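Local coordinates for protein nucleoside-diphosphate-sugar pyrophosphorylase (Vibrio cholerae, PDB 4EVW) that probably acts as a nucleotidyltransferase, coupling a nucleoside triphosphate to a sugar phosphate to give a nucleotide sugar and pyrophosphate, at residues A[180-185]-A[215-220]; A[51-54]-A[58-61]; A[14-19]-A[233-238]; A[110-113]-A[117-120]. The protein carries 1 engineered substitution. One frame throughout, in Å; residues are numbered along the deposited sequence.

Contact 1 (A[180-185]-A[215-220]); sequences KEDYLE and KGLNIH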
loop_
_atom_site.group_PDB
_atom_site.type_symbol
_atom_site.label_atom_id
_atom_site.label_comp_id
_atom_site.label_asym_id
_atom_site.label_seq_id
_atom_site.Cartn_x
_atom_site.Cartn_y
_atom_site.Cartn_z
ATOM N N LYS A 180 -2.412 13.229 5.866
ATOM C CA LYS A 180 -2.529 12.099 6.782
ATOM C C LYS A 180 -3.870 12.188 7.500
ATOM O O LYS A 180 -4.543 11.177 7.702
ATOM C CB LYS A 180 -1.401 12.127 7.823
ATOM C CG LYS A 180 -1.463 10.984 8.833
ATOM C CD LYS A 180 -0.566 11.218 10.050
ATOM C CE LYS A 180 -1.134 12.292 10.973
ATOM N NZ LYS A 180 -0.324 12.424 12.219
ATOM N N GLU A 181 -4.260 13.400 7.885
ATOM C CA GLU A 181 -5.522 13.573 8.598
ATOM C C GLU A 181 -6.752 13.120 7.818
ATOM O O GLU A 181 -7.722 12.648 8.419
ATOM C CB GLU A 181 -5.691 15.025 9.069
ATOM C CG GLU A 181 -4.894 15.336 10.339
ATOM C CD GLU A 181 -5.074 14.273 11.422
ATOM O OE1 GLU A 181 -6.227 14.025 11.837
ATOM O OE2 GLU A 181 -4.059 13.684 11.853
ATOM N N ASP A 182 -6.723 13.251 6.492
ATOM C CA ASP A 182 -7.852 12.808 5.674
ATOM C C ASP A 182 -7.922 11.285 5.693
ATOM O O ASP A 182 -9.009 10.702 5.722
ATOM C CB ASP A 182 -7.722 13.297 4.228
ATOM C CG ASP A 182 -7.898 14.799 4.100
ATOM O OD1 ASP A 182 -8.587 15.397 4.953
ATOM O OD2 ASP A 182 -7.357 15.378 3.138
ATOM N N TYR A 183 -6.763 10.636 5.664
ATOM C CA TYR A 183 -6.732 9.181 5.729
ATOM C C TYR A 183 -7.342 8.724 7.051
ATOM O O TYR A 183 -8.203 7.847 7.079
ATOM C CB TYR A 183 -5.297 8.642 5.671
ATOM C CG TYR A 183 -5.259 7.146 5.884
ATOM C CD1 TYR A 183 -5.407 6.269 4.809
ATOM C CD2 TYR A 183 -5.165 6.605 7.171
ATOM C CE1 TYR A 183 -5.474 4.889 5.008
ATOM C CE2 TYR A 183 -5.234 5.228 7.378
ATOM C CZ TYR A 183 -5.389 4.378 6.293
ATOM O OH TYR A 183 -5.491 3.020 6.486
ATOM N N LEU A 184 -6.881 9.313 8.152
ATOM C CA LEU A 184 -7.375 8.913 9.466
ATOM C C LEU A 184 -8.865 9.187 9.658
ATOM O O LEU A 184 -9.571 8.411 10.302
ATOM C CB LEU A 184 -6.548 9.582 10.571
ATOM C CG LEU A 184 -5.086 9.111 10.622
ATOM C CD1 LEU A 184 -4.325 9.910 11.668
ATOM C CD2 LEU A 184 -5.018 7.621 10.938
ATOM N N GLU A 185 -9.350 10.284 9.090
ATOM C CA GLU A 185 -10.768 10.609 9.196
ATOM C C GLU A 185 -11.597 9.612 8.378
ATOM O O GLU A 185 -12.652 9.163 8.823
ATOM C CB GLU A 185 -11.020 12.028 8.700
ATOM C CG GLU A 185 -12.459 12.478 8.833
ATOM C CD GLU A 185 -12.935 12.535 10.275
ATOM O OE1 GLU A 185 -12.093 12.501 11.200
ATOM O OE2 GLU A 185 -14.166 12.621 10.479
ATOM N N LYS A 215 -17.364 13.153 1.006
ATOM C CA LYS A 215 -17.158 14.436 1.668
ATOM C C LYS A 215 -16.765 15.532 0.693
ATOM O O LYS A 215 -16.517 16.666 1.089
ATOM C CB LYS A 215 -16.105 14.311 2.770
ATOM C CG LYS A 215 -16.660 13.722 4.057
ATOM C CD LYS A 215 -15.594 13.597 5.132
ATOM C CE LYS A 215 -14.549 12.556 4.764
ATOM N NZ LYS A 215 -14.517 11.437 5.748
ATOM N N GLY A 216 -16.703 15.187 -0.587
ATOM C CA GLY A 216 -16.374 16.178 -1.592
ATOM C C GLY A 216 -14.907 16.395 -1.894
ATOM O O GLY A 216 -14.564 17.357 -2.581
ATOM N N LEU A 217 -14.031 15.526 -1.395
ATOM C CA LEU A 217 -12.616 15.695 -1.681
ATOM C C LEU A 217 -12.366 15.315 -3.130
ATOM O O LEU A 217 -13.117 14.537 -3.723
ATOM C CB LEU A 217 -11.749 14.853 -0.743
ATOM C CG LEU A 217 -11.857 15.216 0.743
ATOM C CD1 LEU A 217 -10.641 14.651 1.478
ATOM C CD2 LEU A 217 -11.917 16.725 0.920
ATOM N N ASN A 218 -11.303 15.877 -3.686
ATOM C CA ASN A 218 -10.933 15.681 -5.079
ATOM C C ASN A 218 -10.023 14.471 -5.272
ATOM O O ASN A 218 -8.803 14.582 -5.203
ATOM C CB ASN A 218 -10.257 16.967 -5.565
ATOM C CG ASN A 218 -10.050 16.994 -7.058
ATOM O OD1 ASN A 218 -10.735 16.298 -7.804
ATOM N ND2 ASN A 218 -9.114 17.822 -7.507
ATOM N N ILE A 219 -10.626 13.315 -5.537
ATOM C CA ILE A 219 -9.871 12.078 -5.708
ATOM C C ILE A 219 -9.714 11.680 -7.174
ATOM O O ILE A 219 -10.683 11.656 -7.933
ATOM C CB ILE A 219 -10.553 10.920 -4.939
ATOM C CG1 ILE A 219 -10.736 11.309 -3.464
ATOM C CG2 ILE A 219 -9.733 9.642 -5.082
ATOM C CD1 ILE A 219 -9.437 11.668 -2.730
ATOM N N HIS A 220 -8.486 11.361 -7.570
ATOM C CA HIS A 220 -8.215 10.978 -8.952
ATOM C C HIS A 220 -7.539 9.630 -9.075
ATOM O O HIS A 220 -7.231 8.974 -8.083
ATOM C CB HIS A 220 -7.314 12.024 -9.614
ATOM C CG HIS A 220 -7.999 13.324 -9.885
ATOM N ND1 HIS A 220 -8.251 13.777 -11.162
ATOM C CD2 HIS A 220 -8.504 14.261 -9.048
ATOM C CE1 HIS A 220 -8.882 14.935 -11.101
ATOM N NE2 HIS A 220 -9.049 15.250 -9.829
#
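Lys215 reaches over to Glu185 with its amino end: NZ lies 3.9 Å from Glu185 CG, so the lysine tip meets the aliphatic part of the glutamate, the two side chains crossing at about a right angle. The lysine chain runs extended at first and turns only near its end, at chi3 and chi4, which brings NZ across the gap. Glu185 OE2 stays 4.9 Å from Lys215 NZ, too far for a salt bridge, although the opposite charges probably attract. The firmer partner of this carboxylate is Arg188, one turn further along the same helix, which is salt-bridged to Glu185 OE1. Gly216 follows with a positive phi of 88° and two bonds back into the last turn, a Schellman motif that ends helix 208-214 and turns the chain toward strand 219-223. Helix 180-191 and this helix-to-strand connection belong to the alpha/beta body of the molecule, and the strand pairs in parallel with strand 132-138 of the mixed sheet. Leu217 then makes the second touch: CD1 lies 3.8 Å from both Asp182 OD2 and Asp182 CG, a methyl resting against the carboxylate. The backbones stay well apart here, with the CA atoms of Asp182 and Leu217 separated by 9.2 Å. Leu217 also packs on Leu212 of the preceding helix, and Ile219, where the strand begins, packs on Tyr209 and Ile213 of that same helix.

Contact 2 (A[51-54]-A[58-61]); sequences FIVR and DTAV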
loop_
_atom_site.group_PDB
_atom_site.type_symbol
_atom_site.label_atom_id
_atom_site.label_comp_id
_atom_site.label_asym_id
_atom_site.label_seq_id
_atom_site.Cartn_x
_atom_site.Cartn_y
_atom_site.Cartn_z
ATOM N N PHE A 51 7.822 1.903 7.954
ATOM C CA PHE A 51 7.639 0.473 7.762
ATOM C C PHE A 51 6.841 -0.025 8.959
ATOM O O PHE A 51 7.252 0.162 10.104
ATOM C CB PHE A 51 9.002 -0.222 7.694
ATOM C CG PHE A 51 9.865 0.257 6.552
ATOM C CD1 PHE A 51 9.605 -0.151 5.247
ATOM C CD2 PHE A 51 10.917 1.133 6.780
ATOM C CE1 PHE A 51 10.384 0.310 4.180
ATOM C CE2 PHE A 51 11.704 1.601 5.720
ATOM C CZ PHE A 51 11.434 1.186 4.420
ATOM N N ILE A 52 5.696 -0.642 8.696
ATOM C CA ILE A 52 4.855 -1.142 9.776
ATOM C C ILE A 52 4.943 -2.651 9.750
ATOM O O ILE A 52 4.425 -3.309 8.850
ATOM C CB ILE A 52 3.397 -0.689 9.607
ATOM C CG1 ILE A 52 3.358 0.826 9.375
ATOM C CG2 ILE A 52 2.604 -1.032 10.862
ATOM C CD1 ILE A 52 1.990 1.355 8.958
ATOM N N VAL A 53 5.617 -3.190 10.754
ATOM C CA VAL A 53 5.848 -4.615 10.828
ATOM C C VAL A 53 5.254 -5.248 12.055
ATOM O O VAL A 53 4.736 -4.576 12.952
ATOM C CB VAL A 53 7.349 -4.915 10.879
ATOM C CG1 VAL A 53 8.054 -4.246 9.721
ATOM C CG2 VAL A 53 7.920 -4.401 12.198
ATOM N N ARG A 54 5.373 -6.565 12.095
ATOM C CA ARG A 54 4.884 -7.311 13.226
ATOM C C ARG A 54 6.053 -7.863 14.017
ATOM O O ARG A 54 7.149 -8.029 13.482
ATOM C CB ARG A 54 4.017 -8.438 12.751
ATOM C CG ARG A 54 2.936 -8.652 13.708
ATOM C CD ARG A 54 1.781 -9.271 13.042
ATOM N NE ARG A 54 1.294 -10.295 13.936
ATOM C CZ ARG A 54 1.467 -11.591 13.732
ATOM N NH1 ARG A 54 2.104 -12.022 12.647
ATOM N NH2 ARG A 54 1.033 -12.452 14.635
ATOM N N ASP A 58 11.942 -11.563 13.710
ATOM C CA ASP A 58 12.950 -10.523 13.867
ATOM C C ASP A 58 12.892 -9.540 12.700
ATOM O O ASP A 58 13.914 -9.045 12.218
ATOM C CB ASP A 58 14.329 -11.176 13.980
ATOM C CG ASP A 58 14.429 -12.108 15.183
ATOM O OD1 ASP A 58 14.217 -11.629 16.318
ATOM O OD2 ASP A 58 14.705 -13.313 14.997
ATOM N N THR A 59 11.671 -9.247 12.268
ATOM C CA THR A 59 11.439 -8.352 11.142
ATOM C C THR A 59 11.901 -6.908 11.345
ATOM O O THR A 59 12.435 -6.302 10.415
ATOM C CB THR A 59 9.947 -8.367 10.740
ATOM O OG1 THR A 59 9.576 -9.700 10.369
ATOM C CG2 THR A 59 9.699 -7.445 9.557
ATOM N N ALA A 60 11.708 -6.352 12.539
ATOM C CA ALA A 60 12.134 -4.976 12.784
ATOM C C ALA A 60 13.630 -4.829 12.501
ATOM O O ALA A 60 14.063 -3.863 11.868
ATOM C CB ALA A 60 11.823 -4.566 14.224
ATOM N N VAL A 61 14.419 -5.792 12.974
ATOM C CA VAL A 61 15.859 -5.764 12.751
ATOM C C VAL A 61 16.172 -5.906 11.260
ATOM O O VAL A 61 17.013 -5.181 10.725
ATOM C CB VAL A 61 16.566 -6.891 13.545
ATOM C CG1 VAL A 61 18.004 -7.046 13.078
ATOM C CG2 VAL A 61 16.530 -6.566 15.039
HETATM O O HOH W 1 9.635 -7.434 14.461
#
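Val53 and Thr59 meet methyl to methyl, Val53 CG1 lying 3.6 Å from Thr59 CG2, and the same threonine methyl is 3.7 Å from Val53 CB. The side chains run antiparallel past one another, so the touch is flank to flank. The threonine's first torsion explains which branch is used: CG2 stands anti to the backbone N and faces the valine, while OG1 is turned anti to the carbonyl carbon (chi1 -60°). That hydroxyl is hydrogen-bonded to Val56 O, in the turn between the segments, and to Tyr23 OH, which together fix the rotation of the side chain. A looser apolar touch, 4.4 Å between Val53 CG2 and Ala60 CB, extends the patch onto the next helical residue. A water spans the backbones, donating to Arg54 O at 2.7 Å and accepting from Ala60 N at 3.0 Å. Beyond this first shell, Val53 also packs on Ile77 of strand 75-80 and on Val63 of helix 59-70. Strand, helix and returning strand form a beta-alpha-beta unit of the parallel part of the sheet, and this contact sits where strand 49-54 gives way to the helix. The chemistry is therefore divided: methyl groups make the direct touch, whereas the water satisfies both the first-turn N-H of Ala60 and the strand carbonyl of Arg54.

Contact 3 (A[14-19]-A[233-238]); sequences FKAGYT and GVPDEY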
loop_
_atom_site.group_PDB
_atom_site.type_symbol
_atom_site.label_atom_id
_atom_site.label_comp_id
_atom_site.label_asym_id
_atom_site.label_seq_id
_atom_site.Cartn_x
_atom_site.Cartn_y
_atom_site.Cartn_z
ATOM N N PHE A 14 3.587 -20.099 3.222
ATOM C CA PHE A 14 3.852 -21.140 4.215
ATOM C C PHE A 14 3.375 -22.477 3.647
ATOM O O PHE A 14 4.107 -23.470 3.657
ATOM C CB PHE A 14 3.120 -20.857 5.534
ATOM C CG PHE A 14 3.674 -19.694 6.304
ATOM C CD1 PHE A 14 5.020 -19.352 6.200
ATOM C CD2 PHE A 14 2.860 -18.955 7.156
ATOM C CE1 PHE A 14 5.548 -18.300 6.929
ATOM C CE2 PHE A 14 3.384 -17.893 7.896
ATOM C CZ PHE A 14 4.731 -17.566 7.780
ATOM N N LYS A 15 2.149 -22.499 3.137
ATOM C CA LYS A 15 1.606 -23.720 2.562
ATOM C C LYS A 15 2.439 -24.177 1.365
ATOM O O LYS A 15 2.586 -25.377 1.126
ATOM C CB LYS A 15 0.156 -23.518 2.115
ATOM C CG LYS A 15 -0.461 -24.774 1.512
ATOM C CD LYS A 15 -1.391 -24.427 0.375
ATOM C CE LYS A 15 -2.843 -24.642 0.729
ATOM N NZ LYS A 15 -3.268 -26.051 0.508
ATOM N N ALA A 16 2.994 -23.227 0.616
ATOM C CA ALA A 16 3.804 -23.566 -0.550
ATOM C C ALA A 16 5.151 -24.162 -0.145
ATOM O O ALA A 16 5.897 -24.657 -0.992
ATOM C CB ALA A 16 4.011 -22.330 -1.436
ATOM N N GLY A 17 5.473 -24.100 1.143
ATOM C CA GLY A 17 6.719 -24.686 1.608
ATOM C C GLY A 17 7.819 -23.757 2.080
ATOM O O GLY A 17 8.915 -24.214 2.404
ATOM N N TYR A 18 7.549 -22.459 2.124
ATOM C CA TYR A 18 8.552 -21.509 2.578
ATOM C C TYR A 18 8.384 -21.318 4.076
ATOM O O TYR A 18 7.263 -21.237 4.573
ATOM C CB TYR A 18 8.380 -20.186 1.831
ATOM C CG TYR A 18 8.499 -20.343 0.332
ATOM C CD1 TYR A 18 9.748 -20.434 -0.282
ATOM C CD2 TYR A 18 7.364 -20.435 -0.472
ATOM C CE1 TYR A 18 9.864 -20.614 -1.656
ATOM C CE2 TYR A 18 7.470 -20.618 -1.850
ATOM C CZ TYR A 18 8.725 -20.706 -2.433
ATOM O OH TYR A 18 8.846 -20.889 -3.793
ATOM N N THR A 19 9.496 -21.257 4.798
ATOM C CA THR A 19 9.440 -21.088 6.242
ATOM C C THR A 19 9.728 -19.648 6.668
ATOM O O THR A 19 9.498 -19.278 7.817
ATOM C CB THR A 19 10.414 -22.065 6.944
ATOM O OG1 THR A 19 11.731 -21.905 6.404
ATOM C CG2 THR A 19 9.960 -23.509 6.713
ATOM N N GLY A 233 2.871 -11.407 -5.125
ATOM C CA GLY A 233 2.157 -11.632 -3.880
ATOM C C GLY A 233 1.669 -13.036 -3.566
ATOM O O GLY A 233 1.191 -13.281 -2.458
ATOM N N VAL A 234 1.754 -13.941 -4.534
ATOM C CA VAL A 234 1.355 -15.329 -4.316
ATOM C C VAL A 234 2.518 -16.197 -4.792
ATOM O O VAL A 234 3.325 -15.766 -5.618
ATOM C CB VAL A 234 0.048 -15.688 -5.073
ATOM C CG1 VAL A 234 -1.095 -14.808 -4.573
ATOM C CG2 VAL A 234 0.233 -15.524 -6.569
ATOM N N PRO A 235 2.638 -17.427 -4.263
ATOM C CA PRO A 235 3.728 -18.331 -4.649
ATOM C C PRO A 235 4.001 -18.462 -6.150
ATOM O O PRO A 235 5.151 -18.403 -6.577
ATOM C CB PRO A 235 3.311 -19.658 -4.020
ATOM C CG PRO A 235 2.617 -19.218 -2.772
ATOM C CD PRO A 235 1.768 -18.055 -3.252
ATOM N N ASP A 236 2.953 -18.645 -6.946
ATOM C CA ASP A 236 3.123 -18.792 -8.386
ATOM C C ASP A 236 3.779 -17.564 -9.021
ATOM O O ASP A 236 4.595 -17.697 -9.936
ATOM C CB ASP A 236 1.775 -19.089 -9.046
ATOM C CG ASP A 236 1.320 -20.524 -8.816
ATOM O OD1 ASP A 236 1.974 -21.239 -8.026
ATOM O OD2 ASP A 236 0.309 -20.939 -9.421
ATOM N N GLU A 237 3.431 -16.375 -8.532
ATOM C CA GLU A 237 4.022 -15.144 -9.058
ATOM C C GLU A 237 5.496 -15.059 -8.672
ATOM O O GLU A 237 6.319 -14.563 -9.441
ATOM C CB GLU A 237 3.275 -13.918 -8.526
ATOM C CG GLU A 237 1.905 -13.716 -9.148
ATOM C CD GLU A 237 1.099 -12.654 -8.434
ATOM O OE1 GLU A 237 1.562 -12.161 -7.385
ATOM O OE2 GLU A 237 -0.003 -12.319 -8.913
ATOM N N TYR A 238 5.829 -15.534 -7.475
ATOM C CA TYR A 238 7.215 -15.525 -7.016
ATOM C C TYR A 238 8.026 -16.470 -7.904
ATOM O O TYR A 238 9.163 -16.170 -8.281
ATOM C CB TYR A 238 7.288 -15.960 -5.543
ATOM C CG TYR A 238 8.687 -16.195 -5.019
ATOM C CD1 TYR A 238 9.652 -15.184 -5.044
ATOM C CD2 TYR A 238 9.050 -17.436 -4.491
ATOM C CE1 TYR A 238 10.943 -15.408 -4.557
ATOM C CE2 TYR A 238 10.330 -17.667 -4.004
ATOM C CZ TYR A 238 11.272 -16.655 -4.039
ATOM O OH TYR A 238 12.536 -16.898 -3.553
#
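Tyr18 extends from the loop after helix 11-15 to Tyr238 of helix 235-243, touching it first at CE1 and CZ and most closely at OH. The bond to CB already points at the other segment, and with chi1 at -59° CG lies beside the backbone N, anti to the carbonyl carbon. Further along the ring, Tyr18 CE1 comes within 3.8 Å of Tyr238 CE2. CZ sits equally near that carbon, and at the tip Tyr18 OH lies 3.5 Å from Tyr238 CD2, at the edge of the second ring and in its plane. The two rings form an offset edge-to-face pair, with the edge of Tyr238 presented to the face of Tyr18; their centroids are 5.5 Å apart and their planes stand at 80°. Leu25 packs against both tyrosines, and the hydroxyl of Tyr238 is hydrogen-bonded to Glu26 O. Helix 11-15 begins just after the glycine-containing N-terminal loop that, in nucleotidyltransferases of this fold, usually helps to bind the nucleotide; the contact thus joins the exit of that helix to the C-terminal helix. Gly17, with a positive phi of 111°, closes helix 11-15 in a Schellman motif and directs the chain on to Tyr18. Just before the glycine, Ala16 CB touches Pro235 CG at 3.7 Å, a purely apolar meeting of a methyl with the proline ring. Pro235 starts its helix; just ahead of it, Gly233 N donates a hydrogen bond of 2.7 Å to Glu237 OE1, and Val234 N only a weak one.

Contact 4 (A[110-113]-A[117-120]); sequences TVFN and FRPN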
loop_
_atom_site.group_PDB
_atom_site.type_symbol
_atom_site.label_atom_id
_atom_site.label_comp_id
_atom_site.label_asym_id
_atom_site.label_seq_id
_atom_site.Cartn_x
_atom_site.Cartn_y
_atom_site.Cartn_z
ATOM N N THR A 110 1.726 7.923 1.252
ATOM C CA THR A 110 1.626 7.108 0.057
ATOM C C THR A 110 1.739 5.677 0.531
ATOM O O THR A 110 2.822 5.220 0.889
ATOM C CB THR A 110 2.775 7.445 -0.896
ATOM O OG1 THR A 110 2.679 8.823 -1.268
ATOM C CG2 THR A 110 2.716 6.582 -2.140
ATOM N N VAL A 111 0.614 4.975 0.557
ATOM C CA VAL A 111 0.610 3.591 1.019
ATOM C C VAL A 111 0.943 2.662 -0.129
ATOM O O VAL A 111 0.397 2.784 -1.218
ATOM C CB VAL A 111 -0.760 3.203 1.601
ATOM C CG1 VAL A 111 -0.710 1.779 2.157
ATOM C CG2 VAL A 111 -1.155 4.196 2.676
ATOM N N PHE A 112 1.842 1.722 0.126
ATOM C CA PHE A 112 2.257 0.786 -0.901
ATOM C C PHE A 112 2.445 -0.568 -0.230
ATOM O O PHE A 112 2.581 -0.639 0.986
ATOM C CB PHE A 112 3.574 1.264 -1.498
ATOM C CG PHE A 112 3.997 0.513 -2.718
ATOM C CD1 PHE A 112 3.216 0.533 -3.869
ATOM C CD2 PHE A 112 5.186 -0.203 -2.725
ATOM C CE1 PHE A 112 3.620 -0.151 -5.015
ATOM C CE2 PHE A 112 5.600 -0.890 -3.861
ATOM C CZ PHE A 112 4.817 -0.863 -5.008
ATOM N N ASN A 113 2.452 -1.647 -0.998
ATOM C CA ASN A 113 2.633 -2.936 -0.359
ATOM C C ASN A 113 3.888 -3.637 -0.842
ATOM O O ASN A 113 4.355 -3.431 -1.967
ATOM C CB ASN A 113 1.394 -3.807 -0.545
ATOM C CG ASN A 113 1.177 -4.208 -1.972
ATOM O OD1 ASN A 113 1.727 -5.205 -2.435
ATOM N ND2 ASN A 113 0.378 -3.429 -2.689
ATOM N N PHE A 117 6.095 -4.432 -7.169
ATOM C CA PHE A 117 7.290 -3.703 -7.583
ATOM C C PHE A 117 6.870 -2.713 -8.656
ATOM O O PHE A 117 6.166 -3.059 -9.614
ATOM C CB PHE A 117 8.378 -4.599 -8.182
ATOM C CG PHE A 117 8.620 -5.857 -7.419
ATOM C CD1 PHE A 117 8.453 -5.902 -6.037
ATOM C CD2 PHE A 117 9.006 -7.009 -8.089
ATOM C CE1 PHE A 117 8.663 -7.083 -5.334
ATOM C CE2 PHE A 117 9.221 -8.196 -7.403
ATOM C CZ PHE A 117 9.048 -8.236 -6.020
ATOM N N ARG A 118 7.317 -1.478 -8.484
ATOM C CA ARG A 118 7.016 -0.399 -9.422
ATOM C C ARG A 118 8.353 0.239 -9.757
ATOM O O ARG A 118 8.703 1.291 -9.214
ATOM C CB ARG A 118 6.089 0.614 -8.753
ATOM C CG ARG A 118 4.642 0.152 -8.700
ATOM C CD ARG A 118 3.948 0.402 -10.036
ATOM N NE ARG A 118 3.775 1.835 -10.271
ATOM C CZ ARG A 118 4.529 2.562 -11.090
ATOM N NH1 ARG A 118 5.518 1.995 -11.779
ATOM N NH2 ARG A 118 4.313 3.866 -11.205
ATOM N N PRO A 119 9.117 -0.384 -10.663
ATOM C CA PRO A 119 10.426 0.173 -11.019
ATOM C C PRO A 119 10.415 1.647 -11.433
ATOM O O PRO A 119 9.533 2.092 -12.169
ATOM C CB PRO A 119 10.888 -0.713 -12.176
ATOM C CG PRO A 119 10.101 -1.971 -12.028
ATOM C CD PRO A 119 8.755 -1.501 -11.555
ATOM N N ASN A 120 11.411 2.390 -10.959
ATOM C CA ASN A 120 11.571 3.797 -11.312
ATOM C C ASN A 120 10.346 4.664 -11.033
ATOM O O ASN A 120 9.997 5.538 -11.828
ATOM C CB ASN A 120 11.948 3.906 -12.797
ATOM C CG ASN A 120 13.092 2.975 -13.180
ATOM O OD1 ASN A 120 14.088 2.875 -12.468
ATOM N ND2 ASN A 120 12.951 2.293 -14.316
#
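Phe112 CG lies anti to the backbone N (chi1 -170°) and Arg118 CG anti to its carbonyl carbon (chi1 -78°), which sends the ring and the arginine's aliphatic root toward one another. The contact bridges the loop that follows strand 109-111 of the central mixed sheet, in the alpha/beta fold of sugar nucleotidyltransferases. The same loop contains Asp115, at a place where relatives commonly carry a magnesium-binding aspartate; Asn113 OD1, hydrogen-bonded to Thr116 OG1, probably helps to hold the loop in shape. Across the gap, Arg118 CG lies 3.8 Å from Phe112 CE1, approaching the ring obliquely. The side chains cross at about a right angle, with the guanidinium plane turned 77° from the ring plane. Two bends, at chi2 and chi3, carry the charged end on to other partners: Arg118 NH2 is salt-bridged to Glu135 OE2, NH1 bonds to Glu228 O, and NE too is satisfied outside the two segments. Phe40 forms an edge-to-face pair with Phe112. Further round the ring, Phe112 CZ lies 4.4 Å from the backbone N of Phe117.

Contacts 2 and 4 each lie at the end of a strand of the central mixed sheet, with centres 18 Å apart, while contact 1 reaches the same sheet through strand 219-223, its centre 20 Å from that of contact 4. Contact 4 lies deepest, about 7 Å from the chain's centre. Contact 3 spans nearly the whole sequence, and the chain between its segments includes the other three; it lies across the chain's centre from contact 1, 35 Å between centres. Contacts 2, 3 and 4 come within about 7 to 8 Å of one another by nearest atoms. The bound magnesium ion instead lies about 8 Å from the Lys215 side chain of contact 1.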